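Long-range contacts in HepC.19480.a.B1 (Helicobacter pylori, PDB 6MTZ), which is of unknown function but is probably a DHH-family phosphoesterase, its domains resembling DHH and DHHA1: residues F289-I293 with L303-C309; L250-K254 with F282-N286. The contacts are given in a common frame with arbitrary orientation. Numbering follows the deposited sequence.

Contact 1 (F289-I293 with L303-C309); sequences FDFYI and LRANGNC
This is an antiparallel β-hairpin contact between strands 291-295 and 300-305, in the mixed sheet of the C-terminal, probably DHHA1-like domain. The strand segments run at 163° with axes 4.7 Å apart. Tyr292 and Arg304 form a hydrogen-bonded pair (Tyr292 N to Arg304 O 2.9 Å, Arg304 N to Tyr292 O 3.0 Å); Ile293 and Leu303 form the next, non-hydrogen-bonded pair, their CA atoms 4.6 Å apart. On their face Leu303 CD2 packs 3.8 Å from Phe291 CD2 and 3.9 Å from Ile293 CB. Phe291 (chi1 p) also receives Cys309 SG obliquely, 4.8 Å from its ring centroid. Beyond the pairing the chain turns through Gly307 at positive phi, and one water replaces direct backbone bonds: it donates to Asp290 O (2.7 Å) and accepts from Asn306 N (2.6 Å) and Asn308 N (3.0 Å). Strand 264-270 flanks 291-295 on its other edge, with the backbone N of Lys265 hydrogen-bonded to Asp290 OD2; helix 276-285 covers the Tyr292 and Arg304 face, helix 311-318 that of Phe291 and Leu303.

Contact 2 (L250-K254 with F282-N286); sequences LSLKK and FLTQN
Two helix C-termini meet here, where the end of helix 238-251 reaches the probable DHHA1-like domain and packs against that of helix 276-285. Lys253 N bonds Leu250 O at 2.7 Å as the first helix runs out, and a type I turn spans Ser251 to Lys254. The closest CA atoms, of Ser251 and Phe282, are 7.7 Å apart, so side chains bridge the gap. Phe282, CA-to-CB toward 250-254 and chi1 t, places CE2 4.1 Å from Leu250 CB, while Ser251 N and Lys254 CG meet the ring edge, the latter 4.3 Å from CZ. Gln285 merely grazes the neighbour, OE1 standing 4.2 Å from Ser251 OG. Asn286, the first residue to leave helical phi/psi, folds back with chi1 m so that ND2 bonds Phe282 O at 3.0 Å, adding to the weak Asn286 N to Phe282 O bond (2.8 Å). The same ND2 gives a weak hydrogen bond to Ser251 OG (3.4 Å), whose stronger partner is Thr247 O. Across the amide, Asn286 OD1 rests 3.6 Å from Lys254 CD.

After the N-terminal parallel-sheet domain and the helices that follow, the chain leaves helix 238-251, makes the strands 258-261 and 264-270, then enters helix 276-285, whose end returns to Leu250-Lys254: contact 2 closes this loop. A few residues on, strand 291-295 begins, and contact 1 closes a shorter loop, its hairpin with 300-305. The two loops lie in series, neither nested nor crossed, with centres about 12 Å apart. They touch through Phe289, whose CD1 lies 3.7 Å from Phe282 CE1 in an edge-to-face ring contact and whose CE1 lies 3.6 Å from Lys254 CD; Tyr292 OH, hydrogen-bonded to Ser269 OG, packs 3.5 Å from Leu250 CD1. Together they tie both helix ends to the mixed sheet.

Contact 1 (F289-I293 with L303-C309)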
# COMPACT_ATOMS: atom_id res chain seq x y z
N PHE A 289 -7.92 -21.78 15.45
CA PHE A 289 -8.87 -21.37 14.43
C PHE A 289 -9.35 -22.59 13.64
O PHE A 289 -8.57 -23.51 13.37
CB PHE A 289 -8.25 -20.34 13.49
CG PHE A 289 -8.15 -18.96 14.10
CD1 PHE A 289 -7.08 -18.61 14.90
CD2 PHE A 289 -9.16 -18.02 13.88
CE1 PHE A 289 -7.00 -17.35 15.46
CE2 PHE A 289 -9.08 -16.76 14.43
CZ PHE A 289 -8.00 -16.42 15.22
N ASP A 290 -10.63 -22.59 13.31
CA ASP A 290 -11.26 -23.66 12.55
C ASP A 290 -11.35 -23.39 11.06
O ASP A 290 -11.36 -24.35 10.28
CB ASP A 290 -12.67 -23.91 13.07
CG ASP A 290 -12.67 -24.19 14.54
OD1 ASP A 290 -12.03 -25.20 14.92
OD2 ASP A 290 -13.24 -23.39 15.30
N PHE A 291 -11.44 -22.13 10.64
CA PHE A 291 -11.48 -21.86 9.22
C PHE A 291 -10.85 -20.51 8.94
O PHE A 291 -10.60 -19.70 9.85
CB PHE A 291 -12.91 -21.92 8.66
CG PHE A 291 -13.83 -20.89 9.22
CD1 PHE A 291 -14.43 -21.07 10.46
CD2 PHE A 291 -14.13 -19.74 8.49
CE1 PHE A 291 -15.30 -20.12 10.98
CE2 PHE A 291 -14.99 -18.77 8.99
CZ PHE A 291 -15.59 -18.96 10.24
N TYR A 292 -10.59 -20.28 7.67
CA TYR A 292 -10.05 -19.04 7.17
C TYR A 292 -11.01 -18.54 6.11
O TYR A 292 -11.54 -19.33 5.33
CB TYR A 292 -8.63 -19.25 6.61
CG TYR A 292 -7.90 -17.97 6.28
CD1 TYR A 292 -8.19 -17.27 5.13
CD2 TYR A 292 -6.93 -17.47 7.14
CE1 TYR A 292 -7.53 -16.09 4.83
CE2 TYR A 292 -6.27 -16.29 6.85
CZ TYR A 292 -6.58 -15.61 5.69
OH TYR A 292 -5.95 -14.43 5.38
N ILE A 293 -11.27 -17.23 6.11
CA ILE A 293 -12.20 -16.66 5.15
C ILE A 293 -11.62 -15.35 4.64
O ILE A 293 -11.18 -14.50 5.42
CB ILE A 293 -13.60 -16.47 5.77
CG1 ILE A 293 -14.56 -15.81 4.77
CG2 ILE A 293 -13.54 -15.68 7.09
CD1 ILE A 293 -16.01 -15.79 5.24
N LEU A 303 -13.05 -19.76 1.20
CA LEU A 303 -12.97 -20.38 2.52
C LEU A 303 -12.04 -21.57 2.46
O LEU A 303 -11.99 -22.30 1.46
CB LEU A 303 -14.36 -20.82 3.02
CG LEU A 303 -15.30 -19.70 3.49
CD1 LEU A 303 -16.61 -19.78 2.74
CD2 LEU A 303 -15.56 -19.76 5.00
N ARG A 304 -11.26 -21.75 3.52
CA ARG A 304 -10.38 -22.90 3.67
C ARG A 304 -10.52 -23.40 5.09
O ARG A 304 -10.84 -22.63 6.01
CB ARG A 304 -8.91 -22.55 3.39
CG ARG A 304 -8.62 -22.08 1.98
CD ARG A 304 -8.71 -23.21 0.96
NE ARG A 304 -8.35 -22.72 -0.37
CZ ARG A 304 -9.13 -21.95 -1.12
NH1 ARG A 304 -10.33 -21.57 -0.69
NH2 ARG A 304 -8.71 -21.54 -2.31
N ALA A 305 -10.28 -24.70 5.27
CA ALA A 305 -10.25 -25.31 6.58
C ALA A 305 -9.15 -26.37 6.62
O ALA A 305 -8.51 -26.69 5.62
CB ALA A 305 -11.60 -25.92 6.96
N ASN A 306 -8.93 -26.92 7.82
CA ASN A 306 -7.92 -27.95 8.03
C ASN A 306 -8.54 -29.17 8.70
O ASN A 306 -7.90 -29.84 9.51
CB ASN A 306 -6.75 -27.40 8.85
CG ASN A 306 -5.51 -28.27 8.77
OD1 ASN A 306 -5.40 -29.15 7.92
ND2 ASN A 306 -4.55 -28.02 9.67
N GLY A 307 -9.80 -29.46 8.37
CA GLY A 307 -10.49 -30.62 8.88
C GLY A 307 -11.44 -30.34 10.03
O GLY A 307 -12.24 -31.22 10.37
N ASN A 308 -11.39 -29.15 10.62
CA ASN A 308 -12.18 -28.84 11.80
C ASN A 308 -13.38 -27.94 11.51
O ASN A 308 -14.01 -27.43 12.44
CB ASN A 308 -11.31 -28.19 12.87
CG ASN A 308 -10.60 -29.21 13.74
OD1 ASN A 308 -10.50 -30.38 13.38
ND2 ASN A 308 -10.12 -28.77 14.90
N CYS A 309 -13.71 -27.74 10.23
CA CYS A 309 -14.90 -26.97 9.88
C CYS A 309 -15.26 -27.27 8.43
O CYS A 309 -14.45 -27.02 7.53
CB CYS A 309 -14.68 -25.48 10.05
SG CYS A 309 -16.05 -24.52 9.36
O HOH W 1 -9.85 -26.57 10.22

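Contact 2 (L250-K254 with F282-N286)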
# COMPACT_ATOMS: atom_id res chain seq x y z
N LEU A 250 -0.27 -11.70 10.02
CA LEU A 250 -1.65 -11.99 10.37
C LEU A 250 -1.77 -12.45 11.82
O LEU A 250 -2.77 -12.13 12.49
CB LEU A 250 -2.24 -13.06 9.43
CG LEU A 250 -2.48 -12.67 7.97
CD1 LEU A 250 -3.00 -13.86 7.18
CD2 LEU A 250 -3.42 -11.47 7.86
N SER A 251 -0.77 -13.19 12.32
CA SER A 251 -0.84 -13.73 13.68
C SER A 251 -0.97 -12.62 14.71
O SER A 251 -1.57 -12.83 15.77
CB SER A 251 0.39 -14.59 13.98
OG SER A 251 0.34 -15.81 13.26
N LEU A 252 -0.46 -11.43 14.40
CA LEU A 252 -0.61 -10.30 15.30
C LEU A 252 -1.99 -9.65 15.22
O LEU A 252 -2.25 -8.71 15.97
CB LEU A 252 0.45 -9.24 15.00
CG LEU A 252 1.87 -9.71 14.67
CD1 LEU A 252 2.74 -8.50 14.38
CD2 LEU A 252 2.48 -10.55 15.78
N LYS A 253 -2.88 -10.13 14.34
CA LYS A 253 -4.19 -9.52 14.11
C LYS A 253 -5.33 -10.41 14.60
O LYS A 253 -6.49 -10.14 14.25
CB LYS A 253 -4.37 -9.21 12.62
CG LYS A 253 -3.46 -8.12 12.05
CD LYS A 253 -3.62 -8.01 10.52
CE LYS A 253 -2.64 -7.04 9.91
NZ LYS A 253 -3.01 -5.65 10.27
N LYS A 254 -5.03 -11.45 15.38
CA LYS A 254 -6.03 -12.47 15.69
C LYS A 254 -7.25 -11.86 16.36
O LYS A 254 -8.39 -12.29 16.11
CB LYS A 254 -5.42 -13.56 16.57
CG LYS A 254 -4.40 -14.43 15.86
CD LYS A 254 -4.02 -15.67 16.66
CE LYS A 254 -3.10 -15.34 17.83
NZ LYS A 254 -2.60 -16.58 18.48
N PHE A 282 -1.57 -20.56 8.01
CA PHE A 282 -2.13 -19.87 9.17
C PHE A 282 -2.80 -20.86 10.10
O PHE A 282 -2.63 -20.80 11.33
CB PHE A 282 -3.14 -18.80 8.76
CG PHE A 282 -3.70 -18.06 9.95
CD1 PHE A 282 -4.82 -18.53 10.61
CD2 PHE A 282 -3.06 -16.94 10.46
CE1 PHE A 282 -5.31 -17.87 11.73
CE2 PHE A 282 -3.53 -16.28 11.57
CZ PHE A 282 -4.65 -16.75 12.21
N LEU A 283 -3.62 -21.75 9.54
CA LEU A 283 -4.35 -22.70 10.36
C LEU A 283 -3.41 -23.67 11.05
O LEU A 283 -3.67 -24.07 12.20
CB LEU A 283 -5.38 -23.44 9.50
CG LEU A 283 -6.48 -22.51 8.98
CD1 LEU A 283 -7.37 -23.18 7.94
CD2 LEU A 283 -7.32 -21.98 10.15
N THR A 284 -2.30 -24.04 10.41
CA THR A 284 -1.33 -24.90 11.09
C THR A 284 -0.67 -24.18 12.25
O THR A 284 -0.60 -24.71 13.37
CB THR A 284 -0.28 -25.40 10.09
OG1 THR A 284 -0.92 -26.13 9.03
CG2 THR A 284 0.70 -26.31 10.79
N GLN A 285 -0.18 -22.96 12.02
CA GLN A 285 0.48 -22.18 13.06
C GLN A 285 -0.49 -21.74 14.16
O GLN A 285 -0.04 -21.43 15.27
CB GLN A 285 1.16 -20.95 12.46
CG GLN A 285 2.33 -21.21 11.52
CD GLN A 285 2.87 -19.92 10.89
OE1 GLN A 285 2.25 -18.86 11.00
NE2 GLN A 285 4.02 -20.01 10.24
N ASN A 286 -1.79 -21.69 13.88
CA ASN A 286 -2.77 -21.18 14.83
C ASN A 286 -3.90 -22.19 14.93
O ASN A 286 -5.02 -21.95 14.45
CB ASN A 286 -3.28 -19.81 14.40
CG ASN A 286 -2.17 -18.79 14.32
OD1 ASN A 286 -1.81 -18.17 15.32
ND2 ASN A 286 -1.60 -18.63 13.13